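Local coordinates for protein soluble secreted antigen MPT53 (Mycobacterium tuberculosis, PDB 1LU4) that probably oxidises reduced, unfolded secreted proteins to form their disulfide bonds, as a thioredoxin-fold disulfide oxidoreductase, at residues L22-W35 with V56-M70. Numbering follows the deposited sequence.
Sequences LQGKPAVLWFWTPW and VTFVGIATRADVGAM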
ATOM      1  N   LEU A  22       9.189  -8.898   1.996  1.00 14.09           N
ATOM      2  CA  LEU A  22       8.577  -8.185   3.087  1.00 14.27           C
ATOM      3  C   LEU A  22       8.532  -9.037   4.326  1.00 13.79           C
ATOM      4  O   LEU A  22       8.272  -8.526   5.429  1.00 14.73           O
ATOM      5  CB  LEU A  22       7.148  -7.748   2.696  1.00 14.36           C
ATOM      6  CG  LEU A  22       7.114  -6.718   1.540  1.00 12.64           C
ATOM      7  CD1 LEU A  22       5.681  -6.551   1.091  1.00 14.96           C
ATOM      8  CD2 LEU A  22       7.739  -5.393   1.936  1.00 12.63           C
ATOM      9  N   GLN A  23       8.719 -10.348   4.188  1.00 14.55           N
ATOM     10  CA  GLN A  23       8.602 -11.181   5.398  1.00 18.88           C
ATOM     11  C   GLN A  23       9.670 -10.815   6.415  1.00 16.74           C
ATOM     12  O   GLN A  23      10.870 -10.549   6.146  1.00 20.50           O
ATOM     13  CB  GLN A  23       8.637 -12.654   4.948  1.00 19.52           C
ATOM     14  CG  GLN A  23       7.416 -13.021   4.122  1.00 23.46           C
ATOM     15  CD  GLN A  23       7.404 -14.436   3.590  1.00 34.61           C
ATOM     16  OE1 GLN A  23       6.336 -15.080   3.525  1.00 39.66           O
ATOM     17  NE2 GLN A  23       8.579 -14.942   3.204  1.00 35.90           N
ATOM     18  N   GLY A  24       9.271 -10.766   7.695  1.00 15.93           N
ATOM     19  CA  GLY A  24      10.144 -10.596   8.833  1.00 17.39           C
ATOM     20  C   GLY A  24      10.520  -9.156   9.103  1.00 16.53           C
ATOM     21  O   GLY A  24      11.471  -8.947   9.866  1.00 19.20           O
ATOM     22  N   LYS A  25       9.796  -8.209   8.502  1.00 15.30           N
ATOM     23  CA  LYS A  25      10.097  -6.815   8.853  1.00 14.72           C
ATOM     24  C   LYS A  25       8.751  -6.081   8.907  1.00 13.31           C
ATOM     25  O   LYS A  25       7.707  -6.500   8.387  1.00 14.53           O
ATOM     26  CB  LYS A  25      11.134  -6.243   7.895  1.00 22.31           C
ATOM     27  CG  LYS A  25      10.627  -6.250   6.491  1.00 30.13           C
ATOM     28  CD  LYS A  25      11.472  -5.476   5.500  1.00 30.01           C
ATOM     29  CE  LYS A  25      12.434  -6.334   4.724  1.00 29.75           C
ATOM     30  NZ  LYS A  25      12.697  -5.728   3.396  1.00 26.82           N
ATOM     31  N   PRO A  26       8.707  -4.968   9.624  1.00 11.40           N
ATOM     32  CA  PRO A  26       7.485  -4.165   9.688  1.00 11.18           C
ATOM     33  C   PRO A  26       7.191  -3.592   8.281  1.00 10.82           C
ATOM     34  O   PRO A  26       8.087  -3.147   7.567  1.00 12.33           O
ATOM     35  CB  PRO A  26       7.835  -3.031  10.645  1.00 12.08           C
ATOM     36  CG  PRO A  26       9.313  -3.050  10.842  1.00 20.47           C
ATOM     37  CD  PRO A  26       9.840  -4.359  10.377  1.00 13.97           C
ATOM     38  N   ALA A  27       5.915  -3.663   7.908  1.00 10.22           N
ATOM     39  CA  ALA A  27       5.565  -3.251   6.561  1.00  9.74           C
ATOM     40  C   ALA A  27       4.125  -2.749   6.535  1.00  9.56           C
ATOM     41  O   ALA A  27       3.311  -3.124   7.417  1.00 10.39           O
ATOM     42  CB  ALA A  27       5.746  -4.440   5.604  1.00 10.86           C
ATOM     43  N   VAL A  28       3.817  -1.985   5.519  1.00  9.15           N
ATOM     44  CA  VAL A  28       2.446  -1.508   5.309  1.00  8.58           C
ATOM     45  C   VAL A  28       2.137  -1.762   3.834  1.00  8.65           C
ATOM     46  O   VAL A  28       2.846  -1.284   2.953  1.00  9.46           O
ATOM     47  CB  VAL A  28       2.303  -0.017   5.651  1.00 10.03           C
ATOM     48  CG1 VAL A  28       0.883   0.487   5.299  1.00 12.20           C
ATOM     49  CG2 VAL A  28       2.618   0.307   7.109  1.00 11.39           C
ATOM     50  N   LEU A  29       1.007  -2.479   3.595  1.00  7.96           N
ATOM     51  CA  LEU A  29       0.444  -2.542   2.257  1.00  7.98           C
ATOM     52  C   LEU A  29      -0.698  -1.540   2.163  1.00  8.33           C
ATOM     53  O   LEU A  29      -1.539  -1.471   3.083  1.00  9.97           O
ATOM     54  CB  LEU A  29      -0.117  -3.931   1.931  1.00  9.06           C
ATOM     55  CG  LEU A  29       0.826  -5.113   2.116  1.00 10.01           C
ATOM     56  CD1 LEU A  29       0.127  -6.405   1.719  1.00 11.76           C
ATOM     57  CD2 LEU A  29       2.163  -4.922   1.376  1.00 11.36           C
ATOM     58  N   TRP A  30      -0.752  -0.788   1.072  1.00  7.95           N
ATOM     59  CA  TRP A  30      -1.807   0.176   0.865  1.00  7.86           C
ATOM     60  C   TRP A  30      -2.393  -0.066  -0.511  1.00  7.71           C
ATOM     61  O   TRP A  30      -1.724   0.111  -1.531  1.00  8.56           O
ATOM     62  CB  TRP A  30      -1.268   1.601   0.978  1.00  9.25           C
ATOM     63  CG  TRP A  30      -2.290   2.692   0.849  1.00  8.24           C
ATOM     64  CD1 TRP A  30      -3.445   2.855   1.567  1.00  9.35           C
ATOM     65  CD2 TRP A  30      -2.236   3.837  -0.022  1.00  8.52           C
ATOM     66  NE1 TRP A  30      -4.116   3.987   1.196  1.00 10.14           N
ATOM     67  CE2 TRP A  30      -3.390   4.602   0.226  1.00  9.20           C
ATOM     68  CE3 TRP A  30      -1.298   4.254  -0.981  1.00  9.41           C
ATOM     69  CZ2 TRP A  30      -3.637   5.793  -0.473  1.00 10.79           C
ATOM     70  CZ3 TRP A  30      -1.556   5.455  -1.681  1.00 10.76           C
ATOM     71  CH2 TRP A  30      -2.714   6.177  -1.401  1.00 11.03           C
ATOM     72  N   PHE A  31      -3.664  -0.496  -0.521  1.00  7.42           N
ATOM     73  CA  PHE A  31      -4.384  -0.797  -1.782  1.00  8.43           C
ATOM     74  C   PHE A  31      -5.134   0.414  -2.210  1.00  7.52           C
ATOM     75  O   PHE A  31      -6.008   0.933  -1.477  1.00  9.39           O
ATOM     76  CB  PHE A  31      -5.371  -1.964  -1.513  1.00  8.64           C
ATOM     77  CG  PHE A  31      -4.668  -3.262  -1.187  1.00  8.96           C
ATOM     78  CD1 PHE A  31      -4.232  -3.567   0.109  1.00 10.32           C
ATOM     79  CD2 PHE A  31      -4.429  -4.206  -2.200  1.00 10.07           C
ATOM     80  CE1 PHE A  31      -3.599  -4.764   0.367  1.00 11.52           C
ATOM     81  CE2 PHE A  31      -3.771  -5.400  -1.926  1.00 11.00           C
ATOM     82  CZ  PHE A  31      -3.329  -5.694  -0.642  1.00 11.91           C
ATOM     83  N   TRP A  32      -4.817   0.914  -3.397  1.00  7.95           N
ATOM     84  CA  TRP A  32      -5.384   2.207  -3.869  1.00  7.71           C
ATOM     85  C   TRP A  32      -5.742   2.125  -5.336  1.00  7.17           C
ATOM     86  O   TRP A  32      -5.333   1.247  -6.101  1.00  7.83           O
ATOM     87  CB  TRP A  32      -4.330   3.277  -3.643  1.00  8.15           C
ATOM     88  CG  TRP A  32      -2.999   3.211  -4.298  1.00  7.51           C
ATOM     89  CD1 TRP A  32      -1.892   2.605  -3.789  1.00  7.75           C
ATOM     90  CD2 TRP A  32      -2.600   3.774  -5.558  1.00  8.05           C
ATOM     91  NE1 TRP A  32      -0.809   2.737  -4.627  1.00  7.99           N
ATOM     92  CE2 TRP A  32      -1.224   3.465  -5.720  1.00  7.85           C
ATOM     93  CE3 TRP A  32      -3.258   4.507  -6.543  1.00  9.38           C
ATOM     94  CZ2 TRP A  32      -0.485   3.873  -6.838  1.00  8.12           C
ATOM     95  CZ3 TRP A  32      -2.527   4.907  -7.649  1.00  9.43           C
ATOM     96  CH2 TRP A  32      -1.158   4.581  -7.806  1.00  9.19           C
ATOM     97  N   THR A  33      -6.580   3.126  -5.737  1.00  7.99           N
ATOM     98  CA  THR A  33      -6.788   3.394  -7.143  1.00  8.39           C
ATOM     99  C   THR A  33      -6.675   4.900  -7.340  1.00  7.99           C
ATOM    100  O   THR A  33      -7.001   5.654  -6.427  1.00  8.94           O
ATOM    101  CB  THR A  33      -8.188   2.906  -7.621  1.00  9.89           C
ATOM    102  OG1 THR A  33      -9.257   3.719  -7.028  1.00 13.74           O
ATOM    103  CG2 THR A  33      -8.499   1.470  -7.381  1.00 14.18           C
ATOM    104  N   PRO A  34      -6.195   5.391  -8.508  1.00  8.50           N
ATOM    105  CA  PRO A  34      -5.840   6.807  -8.581  1.00  8.86           C
ATOM    106  C   PRO A  34      -7.021   7.747  -8.645  1.00  8.84           C
ATOM    107  O   PRO A  34      -6.854   8.958  -8.421  1.00  9.57           O
ATOM    108  CB  PRO A  34      -4.974   6.869  -9.851  1.00  9.74           C
ATOM    109  CG  PRO A  34      -5.398   5.667 -10.680  1.00  9.42           C
ATOM    110  CD  PRO A  34      -5.693   4.609  -9.611  1.00  9.70           C
ATOM    111  N   TRP A  35      -8.215   7.216  -8.967  1.00  9.92           N
ATOM    112  CA  TRP A  35      -9.368   8.057  -9.167  1.00 10.53           C
ATOM    113  C   TRP A  35     -10.273   8.040  -7.972  1.00 10.21           C
ATOM    114  O   TRP A  35     -11.325   8.733  -7.965  1.00 12.59           O
ATOM    115  CB  TRP A  35     -10.110   7.534 -10.413  1.00 11.75           C
ATOM    116  CG  TRP A  35     -10.169   6.029 -10.575  1.00 11.71           C
ATOM    117  CD1 TRP A  35      -9.368   5.303 -11.432  1.00 11.58           C
ATOM    118  CD2 TRP A  35     -10.996   5.073  -9.922  1.00 11.23           C
ATOM    119  NE1 TRP A  35      -9.677   3.937 -11.347  1.00 12.34           N
ATOM    120  CE2 TRP A  35     -10.692   3.818 -10.427  1.00 11.82           C
ATOM    121  CE3 TRP A  35     -12.026   5.230  -8.966  1.00 11.92           C
ATOM    122  CZ2 TRP A  35     -11.328   2.638 -10.008  1.00 12.45           C
ATOM    123  CZ3 TRP A  35     -12.682   4.094  -8.552  1.00 13.74           C
ATOM    124  CH2 TRP A  35     -12.315   2.835  -9.107  1.00 12.46           C
ATOM    125  N   VAL A  56      10.143   1.091   8.297  1.00 13.06           N
ATOM    126  CA  VAL A  56       8.903   0.384   7.929  1.00 11.10           C
ATOM    127  C   VAL A  56       8.848   0.442   6.398  1.00  9.70           C
ATOM    128  O   VAL A  56       9.060   1.500   5.774  1.00 11.52           O
ATOM    129  CB  VAL A  56       7.677   1.073   8.538  1.00 11.83           C
ATOM    130  CG1 VAL A  56       6.372   0.441   8.122  1.00 11.85           C
ATOM    131  CG2 VAL A  56       7.793   1.027  10.081  1.00 14.90           C
ATOM    132  N   THR A  57       8.606  -0.711   5.770  1.00  8.98           N
ATOM    133  CA  THR A  57       8.588  -0.767   4.315  1.00  9.82           C
ATOM    134  C   THR A  57       7.142  -0.655   3.790  1.00  8.51           C
ATOM    135  O   THR A  57       6.303  -1.461   4.139  1.00  9.75           O
ATOM    136  CB  THR A  57       9.205  -2.093   3.848  1.00 10.54           C
ATOM    137  OG1 THR A  57      10.546  -2.174   4.404  1.00 11.86           O
ATOM    138  CG2 THR A  57       9.334  -2.132   2.338  1.00 11.58           C
ATOM    139  N   PHE A  58       6.913   0.391   3.037  1.00  8.49           N
ATOM    140  CA  PHE A  58       5.580   0.660   2.496  1.00  8.72           C
ATOM    141  C   PHE A  58       5.525   0.164   1.060  1.00  8.66           C
ATOM    142  O   PHE A  58       6.429   0.417   0.263  1.00  9.54           O
ATOM    143  CB  PHE A  58       5.295   2.185   2.475  1.00  9.07           C
ATOM    144  CG  PHE A  58       5.000   2.759   3.852  1.00  9.84           C
ATOM    145  CD1 PHE A  58       6.026   2.865   4.799  1.00 10.91           C
ATOM    146  CD2 PHE A  58       3.719   3.181   4.171  1.00 12.20           C
ATOM    147  CE1 PHE A  58       5.744   3.397   6.056  1.00 11.93           C
ATOM    148  CE2 PHE A  58       3.423   3.729   5.423  1.00 15.54           C
ATOM    149  CZ  PHE A  58       4.460   3.819   6.323  1.00 13.65           C
ATOM    150  N   VAL A  59       4.411  -0.510   0.719  1.00  8.62           N
ATOM    151  CA  VAL A  59       4.165  -0.954  -0.637  1.00  8.17           C
ATOM    152  C   VAL A  59       2.745  -0.602  -0.973  1.00  7.46           C
ATOM    153  O   VAL A  59       1.798  -1.066  -0.360  1.00  8.85           O
ATOM    154  CB  VAL A  59       4.405  -2.455  -0.789  1.00  8.80           C
ATOM    155  CG1 VAL A  59       4.145  -2.920  -2.225  1.00 10.24           C
ATOM    156  CG2 VAL A  59       5.826  -2.811  -0.346  1.00 10.77           C
ATOM    157  N   GLY A  60       2.621   0.235  -2.014  1.00  7.86           N
ATOM    158  CA  GLY A  60       1.286   0.529  -2.569  1.00  7.96           C
ATOM    159  C   GLY A  60       0.950  -0.514  -3.629  1.00  7.81           C
ATOM    160  O   GLY A  60       1.840  -0.998  -4.337  1.00  8.57           O
ATOM    161  N   ILE A  61      -0.329  -0.834  -3.765  1.00  7.87           N
ATOM    162  CA  ILE A  61      -0.765  -1.855  -4.702  1.00  7.91           C
ATOM    163  C   ILE A  61      -1.984  -1.249  -5.416  1.00  7.48           C
ATOM    164  O   ILE A  61      -3.046  -1.053  -4.803  1.00  8.89           O
ATOM    165  CB  ILE A  61      -1.099  -3.195  -4.018  1.00  9.89           C
ATOM    166  CG1 ILE A  61       0.101  -3.677  -3.171  1.00 11.66           C
ATOM    167  CG2 ILE A  61      -1.508  -4.203  -5.065  1.00 13.42           C
ATOM    168  CD1 ILE A  61      -0.077  -4.894  -2.333  1.00 21.34           C
ATOM    169  N   ALA A  62      -1.800  -0.918  -6.691  1.00  7.78           N
ATOM    170  CA  ALA A  62      -2.850  -0.196  -7.433  1.00  8.28           C
ATOM    171  C   ALA A  62      -3.488  -1.149  -8.428  1.00  8.58           C
ATOM    172  O   ALA A  62      -2.862  -2.069  -8.979  1.00  8.93           O
ATOM    173  CB  ALA A  62      -2.215   0.971  -8.209  1.00 10.04           C
ATOM    174  N   THR A  63      -4.774  -0.903  -8.715  1.00  9.43           N
ATOM    175  CA  THR A  63      -5.458  -1.679  -9.756  1.00  9.43           C
ATOM    176  C   THR A  63      -6.583  -0.787 -10.331  1.00  9.76           C
ATOM    177  O   THR A  63      -6.824   0.327  -9.888  1.00 10.81           O
ATOM    178  CB  THR A  63      -5.985  -2.990  -9.204  1.00 11.54           C
ATOM    179  OG1 THR A  63      -6.386  -3.857 -10.328  1.00 12.82           O
ATOM    180  CG2 THR A  63      -7.175  -2.835  -8.279  1.00 14.32           C
ATOM    181  N   ARG A  64      -7.229  -1.326 -11.342  1.00 10.67           N
ATOM    182  CA  ARG A  64      -8.417  -0.680 -11.983  1.00 11.32           C
ATOM    183  C   ARG A  64      -8.042   0.648 -12.602  1.00 10.32           C
ATOM    184  O   ARG A  64      -8.874   1.573 -12.626  1.00 10.93           O
ATOM    185  CB  ARG A  64      -9.573  -0.544 -11.011  1.00 11.64           C
ATOM    186  CG  ARG A  64     -10.168  -1.920 -10.664  1.00 18.32           C
ATOM    187  CD  ARG A  64     -11.467  -1.661 -10.005  1.00 21.86           C
ATOM    188  NE  ARG A  64     -12.546  -1.383 -10.854  1.00 20.22           N
ATOM    189  CZ  ARG A  64     -13.739  -0.974 -10.406  1.00 21.52           C
ATOM    190  NH1 ARG A  64     -13.949  -0.762  -9.143  1.00 21.45           N
ATOM    191  NH2 ARG A  64     -14.718  -0.749 -11.206  1.00 21.90           N
ATOM    192  N   ALA A  65      -6.848   0.753 -13.165  1.00 10.25           N
ATOM    193  CA  ALA A  65      -6.481   2.000 -13.851  1.00 10.52           C
ATOM    194  C   ALA A  65      -5.338   1.714 -14.805  1.00 10.73           C
ATOM    195  O   ALA A  65      -4.602   0.730 -14.621  1.00 11.95           O
ATOM    196  CB  ALA A  65      -6.078   3.103 -12.861  1.00 12.73           C
ATOM    197  N   ASP A  66      -5.143   2.608 -15.781  1.00 12.35           N
ATOM    198  CA  ASP A  66      -3.979   2.443 -16.633  1.00 13.97           C
ATOM    199  C   ASP A  66      -2.719   2.902 -15.906  1.00 11.47           C
ATOM    200  O   ASP A  66      -2.741   3.670 -14.927  1.00 11.36           O
ATOM    201  CB  ASP A  66      -4.121   3.227 -17.936  1.00 19.81           C
ATOM    202  CG  ASP A  66      -4.406   4.673 -17.640  1.00 25.12           C
ATOM    203  OD1 ASP A  66      -3.487   5.478 -17.565  1.00 27.24           O
ATOM    204  OD2 ASP A  66      -5.586   5.022 -17.409  1.00 38.81           O
ATOM    205  N   VAL A  67      -1.582   2.394 -16.400  1.00 12.28           N
ATOM    206  CA  VAL A  67      -0.338   2.639 -15.659  1.00 12.53           C
ATOM    207  C   VAL A  67       0.004   4.106 -15.650  1.00 12.51           C
ATOM    208  O   VAL A  67       0.520   4.614 -14.643  1.00 12.20           O
ATOM    209  CB  VAL A  67       0.802   1.799 -16.251  1.00 17.25           C
ATOM    210  CG1 VAL A  67       2.069   1.981 -15.379  1.00 32.81           C
ATOM    211  CG2 VAL A  67       0.506   0.344 -16.334  1.00 23.99           C
ATOM    212  N   GLY A  68      -0.237   4.849 -16.712  1.00 13.67           N
ATOM    213  CA  GLY A  68       0.042   6.264 -16.687  1.00 15.41           C
ATOM    214  C   GLY A  68      -0.716   7.009 -15.605  1.00 11.89           C
ATOM    215  O   GLY A  68      -0.190   7.942 -14.984  1.00 12.47           O
ATOM    216  N   ALA A  69      -1.990   6.619 -15.379  1.00 12.51           N
ATOM    217  CA  ALA A  69      -2.805   7.258 -14.338  1.00 11.35           C
ATOM    218  C   ALA A  69      -2.244   6.904 -12.970  1.00  9.62           C
ATOM    219  O   ALA A  69      -2.225   7.747 -12.042  1.00 10.03           O
ATOM    220  CB  ALA A  69      -4.273   6.829 -14.473  1.00 14.30           C
ATOM    221  N   MET A  70      -1.813   5.673 -12.829  1.00  9.39           N
ATOM    222  CA  MET A  70      -1.152   5.267 -11.561  1.00  8.37           C
ATOM    223  C   MET A  70       0.072   6.091 -11.321  1.00  8.28           C
ATOM    224  O   MET A  70       0.317   6.596 -10.221  1.00  8.42           O
ATOM    225  CB  MET A  70      -0.821   3.775 -11.578  1.00  8.96           C
ATOM    226  CG  MET A  70      -2.040   2.862 -11.652  1.00  9.52           C
ATOM    227  SD  MET A  70      -1.478   1.151 -11.897  1.00  9.91           S
ATOM    228  CE  MET A  70      -3.014   0.271 -11.754  1.00 10.32           C
TER
HETATM  229  O   HOH W   1      13.035  -2.972   3.526  1.00 17.93           O
HETATM  230  O   HOH W   2      10.817  -2.779   7.018  1.00 14.66           O
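Pro26 O is gripped twice where two parallel strands begin: Thr57 N donates to it at 3.1 Å, and water 2 donates a second bond. That water accepts from Thr57 OG1, which in turn accepts a hydrogen bond from water 1, itself held by Lys25 NZ; two waters and the Thr57 hydroxyl thus link Lys25 NZ to Pro26 O at the start of the strands. From here strands 27-32 and 57-62 run together at 22°, an in-register parallel pairing in which Val28, Trp30 and Trp32 each donate to segment 56-70 and accept from it; the last rung, Thr63 N to Trp32 O, is weak at 3.4 Å.

The two faces pack differently. On one, Val28 CB sits over the Phe58 ring, 4.1 Å from its centroid. Farther along, Trp32 takes chi1 61°, with CG between its backbone N and carbonyl carbon, which lays the indole across the partner strand: Ala62 CB stands 3.6 Å from the centroid of the six-membered ring, almost on its normal, while Gly60 CA borders the ring edge. On the other face Phe31 lies alongside Ile61, CE2 meeting CD1 at 3.8 Å, and Leu29 lies beside Val59, CD2 against CB.

Past the strands, Pro34 CG presses unusually tightly on Ala65 CB (3.4 Å). Trp35 NE1 donates to Arg64 O at 2.8 Å; Arg64 O lies in the indole plane, while the N-H comes to the carbonyl from above the carbonyl plane. Trp35 CH2 stands over one face of the Arg64 guanidinium, toward its rim, with the two planes nearly perpendicular.

The two strands, with helix 37-52 between them in sequence, form a beta-alpha-beta unit of the thioredoxin fold. That helix packs on Trp30 and Phe58, Asn83 accepts from Trp32 NE1, and strands 102-106 and 82-85 flank strands 27-32 and 57-62 respectively.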